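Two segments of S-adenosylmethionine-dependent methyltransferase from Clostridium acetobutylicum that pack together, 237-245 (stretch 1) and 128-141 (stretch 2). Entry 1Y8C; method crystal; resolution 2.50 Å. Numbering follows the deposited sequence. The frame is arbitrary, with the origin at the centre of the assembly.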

# COMPACT_ATOMS: atom_id res chain seq x y z
N ARG A 237 2.10 9.61 -7.42
CA ARG A 237 2.12 8.22 -6.98
C ARG A 237 2.73 7.33 -8.06
O ARG A 237 2.18 7.20 -9.15
CB ARG A 237 0.70 7.75 -6.65
CG ARG A 237 0.67 6.35 -6.05
CD ARG A 237 -0.74 5.89 -5.68
NE ARG A 237 -1.34 6.68 -4.62
CZ ARG A 237 -1.10 6.54 -3.32
NH1 ARG A 237 -0.25 5.62 -2.88
NH2 ARG A 237 -1.71 7.34 -2.44
N ILE A 238 3.85 6.71 -7.74
CA ILE A 238 4.53 5.86 -8.68
C ILE A 238 4.26 4.38 -8.46
O ILE A 238 4.43 3.86 -7.35
CB ILE A 238 6.05 6.12 -8.64
CG1 ILE A 238 6.32 7.58 -9.06
CG2 ILE A 238 6.77 5.12 -9.53
CD1 ILE A 238 7.75 8.06 -8.90
N THR A 239 3.84 3.69 -9.51
CA THR A 239 3.59 2.26 -9.38
C THR A 239 4.68 1.45 -10.07
O THR A 239 4.86 1.55 -11.27
CB THR A 239 2.24 1.86 -9.98
OG1 THR A 239 1.17 2.45 -9.21
CG2 THR A 239 2.10 0.33 -9.94
N TYR A 240 5.41 0.68 -9.28
CA TYR A 240 6.48 -0.16 -9.80
C TYR A 240 5.99 -1.58 -10.03
O TYR A 240 5.14 -2.11 -9.30
CB TYR A 240 7.65 -0.24 -8.83
CG TYR A 240 8.58 0.96 -8.83
CD1 TYR A 240 8.36 2.04 -7.98
CD2 TYR A 240 9.71 0.98 -9.65
CE1 TYR A 240 9.24 3.12 -7.94
CE2 TYR A 240 10.60 2.05 -9.62
CZ TYR A 240 10.35 3.12 -8.76
OH TYR A 240 11.25 4.16 -8.72
N LEU A 241 6.54 -2.20 -11.07
CA LEU A 241 6.22 -3.57 -11.42
C LEU A 241 7.55 -4.28 -11.61
O LEU A 241 8.29 -3.99 -12.55
CB LEU A 241 5.42 -3.59 -12.71
CG LEU A 241 4.43 -4.74 -12.70
CD1 LEU A 241 3.06 -4.20 -13.12
CD2 LEU A 241 4.91 -5.86 -13.62
N VAL A 242 7.86 -5.22 -10.72
CA VAL A 242 9.13 -5.94 -10.79
C VAL A 242 8.98 -7.46 -10.73
O VAL A 242 7.90 -7.98 -10.44
CB VAL A 242 10.07 -5.48 -9.65
CG1 VAL A 242 10.00 -3.97 -9.50
CG2 VAL A 242 9.71 -6.17 -8.35
N LYS A 243 10.09 -8.14 -11.00
CA LYS A 243 10.14 -9.60 -10.97
C LYS A 243 11.54 -10.06 -10.55
O LYS A 243 12.46 -9.25 -10.45
CB LYS A 243 9.82 -10.20 -12.34
CG LYS A 243 10.76 -9.80 -13.45
CD LYS A 243 10.80 -10.85 -14.56
CE LYS A 243 9.41 -11.16 -15.13
NZ LYS A 243 8.68 -12.27 -14.42
N LEU A 244 11.68 -11.36 -10.31
CA LEU A 244 12.95 -11.93 -9.90
C LEU A 244 13.97 -11.82 -11.01
O LEU A 244 13.75 -12.34 -12.10
CB LEU A 244 12.78 -13.40 -9.54
CG LEU A 244 13.07 -13.77 -8.10
CD1 LEU A 244 12.35 -12.83 -7.15
CD2 LEU A 244 12.62 -15.20 -7.91
N GLY A 245 15.09 -11.17 -10.71
CA GLY A 245 16.12 -11.00 -11.71
C GLY A 245 17.34 -11.87 -11.48
O GLY A 245 17.59 -12.84 -12.21
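Stretch 2 128-141: VSNHLKEGGVFIFD

Neighbouring antiparallel strands must satisfy two demands at once: their backbones have to join, and the side chains on each face have to fit together. Stretch 2 against stretch 1 is a compact example. Stretch 2 begins with the last residues of a helix, Val-128 and Ser-129, passes through a type I turn from Ser-129 to Leu-132, and rounds a corner in a type II turn from Lys-133 to Gly-136, closed by Gly-136 N to Lys-133 O at 2.8 Å. Gly-135, with phi near 88°, has backbone angles that would jam a CB against the preceding carbonyl. From there the chain runs extended to Asp-141, antiparallel to strand 237-244, with 152° between the two directions and axes approaching to 4.6 Å.

Two pairs carry the backbone hydrogen bonds between the strands. Phe-138 N reaches Val-242 O at 2.7 Å and Val-242 N reaches Phe-138 O at 2.9 Å; two residues along, Phe-140 N to Tyr-240 O is 3.2 Å and Tyr-240 N to Phe-140 O is 2.9 Å. Between them, Leu-241 and Ile-139 face each other without hydrogen bonds, their CA atoms 4.7 Å apart, and Ile-139 CA makes a CH contact to Tyr-240 O at 3.4 Å.

The alternation of the strands sorts the bumps onto two faces. On one, Phe-140 in the p rotamer lays its ring under the base of Tyr-240, whose CB sits over the ring face, 3.9 Å from the centroid. The two aromatic planes are nearly parallel, at 8°, but slid apart so that they barely overlap. Val-242 CG1 approaches the edge of the Phe-140 ring, 4.4 Å from CE2, while Val-242 CG2 packs 3.5 Å from Phe-138 CD2; the two methyls of the branched valine thus each meet a different aromatic ring.

On the other face, the fork of Leu-241 bridges two neighbours, with CD2 3.4 Å from Val-137 CG1 and CD1 3.5 Å from Ile-139 CD1. Toward the end of this face Thr-239 CG2 lies 4.0 Å from Ile-139 CG2. Beyond it, the long side chain of Arg-237 brings NH1 to 2.8 Å from Asp-141 OD1, a salt bridge met at the edge of the guanidinium.

At the other end, Leu-244 points toward stretch 2 and packs against Ser-129 and Leu-132, the ends of the type I turn. Its CD1 lies 3.7 Å from Ser-129 CB and 3.6 Å from Leu-132 CB, and its CD2 is 3.5 Å from Leu-132 O. No residue of stretch 1 has more of its surface covered by stretch 2.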

# COMPACT_ATOMS: atom_id res chain seq x y z
N VAL A 128 10.82 -9.80 -0.00
CA VAL A 128 9.87 -9.97 -1.09
C VAL A 128 10.39 -10.98 -2.13
O VAL A 128 9.72 -11.97 -2.40
CB VAL A 128 9.60 -8.59 -1.74
CG1 VAL A 128 8.68 -8.72 -2.93
CG2 VAL A 128 8.99 -7.67 -0.69
N SER A 129 11.57 -10.74 -2.67
CA SER A 129 12.15 -11.65 -3.66
C SER A 129 12.28 -13.07 -3.12
O SER A 129 12.25 -14.03 -3.90
CB SER A 129 13.53 -11.16 -4.09
OG SER A 129 14.45 -11.38 -3.05
N ASN A 130 12.45 -13.22 -1.81
CA ASN A 130 12.55 -14.56 -1.26
C ASN A 130 11.20 -15.25 -1.21
O ASN A 130 11.11 -16.40 -0.79
CB ASN A 130 13.16 -14.53 0.16
CG ASN A 130 14.62 -14.10 0.17
OD1 ASN A 130 15.40 -14.47 -0.71
ND2 ASN A 130 15.00 -13.34 1.19
N HIS A 131 10.13 -14.56 -1.61
CA HIS A 131 8.80 -15.16 -1.61
C HIS A 131 8.15 -15.18 -2.98
O HIS A 131 6.97 -15.55 -3.12
CB HIS A 131 7.87 -14.43 -0.64
CG HIS A 131 8.24 -14.62 0.80
ND1 HIS A 131 9.42 -14.16 1.34
CD2 HIS A 131 7.58 -15.22 1.82
CE1 HIS A 131 9.47 -14.46 2.62
NE2 HIS A 131 8.36 -15.11 2.94
N LEU A 132 8.91 -14.78 -4.00
CA LEU A 132 8.41 -14.75 -5.37
C LEU A 132 8.71 -16.01 -6.17
O LEU A 132 9.84 -16.49 -6.19
CB LEU A 132 9.02 -13.57 -6.12
CG LEU A 132 8.34 -12.21 -6.01
CD1 LEU A 132 9.17 -11.20 -6.79
CD2 LEU A 132 6.91 -12.30 -6.56
N LYS A 133 7.69 -16.55 -6.83
CA LYS A 133 7.94 -17.73 -7.65
C LYS A 133 8.76 -17.25 -8.82
O LYS A 133 8.75 -16.06 -9.14
CB LYS A 133 6.64 -18.34 -8.16
CG LYS A 133 5.84 -19.02 -7.09
CD LYS A 133 4.47 -19.42 -7.58
CE LYS A 133 3.76 -20.25 -6.53
NZ LYS A 133 2.47 -20.78 -7.04
N GLU A 134 9.50 -18.15 -9.44
CA GLU A 134 10.28 -17.79 -10.60
C GLU A 134 9.21 -17.42 -11.62
O GLU A 134 8.25 -18.18 -11.81
CB GLU A 134 11.09 -18.98 -11.09
CG GLU A 134 12.16 -18.62 -12.07
CD GLU A 134 13.37 -17.96 -11.42
OE1 GLU A 134 13.91 -18.55 -10.46
OE2 GLU A 134 13.78 -16.87 -11.87
N GLY A 135 9.35 -16.25 -12.23
CA GLY A 135 8.37 -15.81 -13.20
C GLY A 135 7.23 -15.06 -12.55
O GLY A 135 6.28 -14.66 -13.21
N GLY A 136 7.33 -14.86 -11.24
CA GLY A 136 6.28 -14.15 -10.53
C GLY A 136 6.45 -12.64 -10.61
O GLY A 136 7.54 -12.15 -10.93
N VAL A 137 5.39 -11.89 -10.31
CA VAL A 137 5.43 -10.44 -10.36
C VAL A 137 5.18 -9.78 -9.01
O VAL A 137 4.40 -10.28 -8.21
CB VAL A 137 4.40 -9.90 -11.39
CG1 VAL A 137 4.42 -8.38 -11.42
CG2 VAL A 137 4.71 -10.44 -12.77
N PHE A 138 5.87 -8.66 -8.77
CA PHE A 138 5.72 -7.90 -7.53
C PHE A 138 5.32 -6.47 -7.87
O PHE A 138 6.06 -5.75 -8.55
CB PHE A 138 7.03 -7.91 -6.72
CG PHE A 138 7.03 -6.96 -5.54
CD1 PHE A 138 5.87 -6.77 -4.78
CD2 PHE A 138 8.20 -6.28 -5.18
CE1 PHE A 138 5.87 -5.90 -3.67
CE2 PHE A 138 8.21 -5.42 -4.07
CZ PHE A 138 7.04 -5.23 -3.31
N ILE A 139 4.15 -6.06 -7.39
CA ILE A 139 3.62 -4.72 -7.65
C ILE A 139 3.43 -3.91 -6.36
O ILE A 139 2.79 -4.36 -5.42
CB ILE A 139 2.26 -4.83 -8.40
CG1 ILE A 139 2.48 -5.57 -9.73
CG2 ILE A 139 1.68 -3.47 -8.66
CD1 ILE A 139 1.23 -5.76 -10.56
N PHE A 140 4.01 -2.71 -6.33
CA PHE A 140 3.89 -1.84 -5.17
C PHE A 140 3.95 -0.38 -5.60
O PHE A 140 4.47 -0.07 -6.67
CB PHE A 140 5.02 -2.12 -4.18
CG PHE A 140 6.37 -1.64 -4.64
CD1 PHE A 140 6.88 -0.42 -4.20
CD2 PHE A 140 7.15 -2.41 -5.50
CE1 PHE A 140 8.14 0.02 -4.61
CE2 PHE A 140 8.43 -1.97 -5.91
CZ PHE A 140 8.92 -0.76 -5.46
N ASP A 141 3.42 0.52 -4.77
CA ASP A 141 3.47 1.93 -5.11
C ASP A 141 4.03 2.73 -3.98
O ASP A 141 4.10 2.27 -2.84
CB ASP A 141 2.08 2.46 -5.45
CG ASP A 141 1.16 2.52 -4.25
OD1 ASP A 141 1.39 3.37 -3.35
OD2 ASP A 141 0.21 1.71 -4.20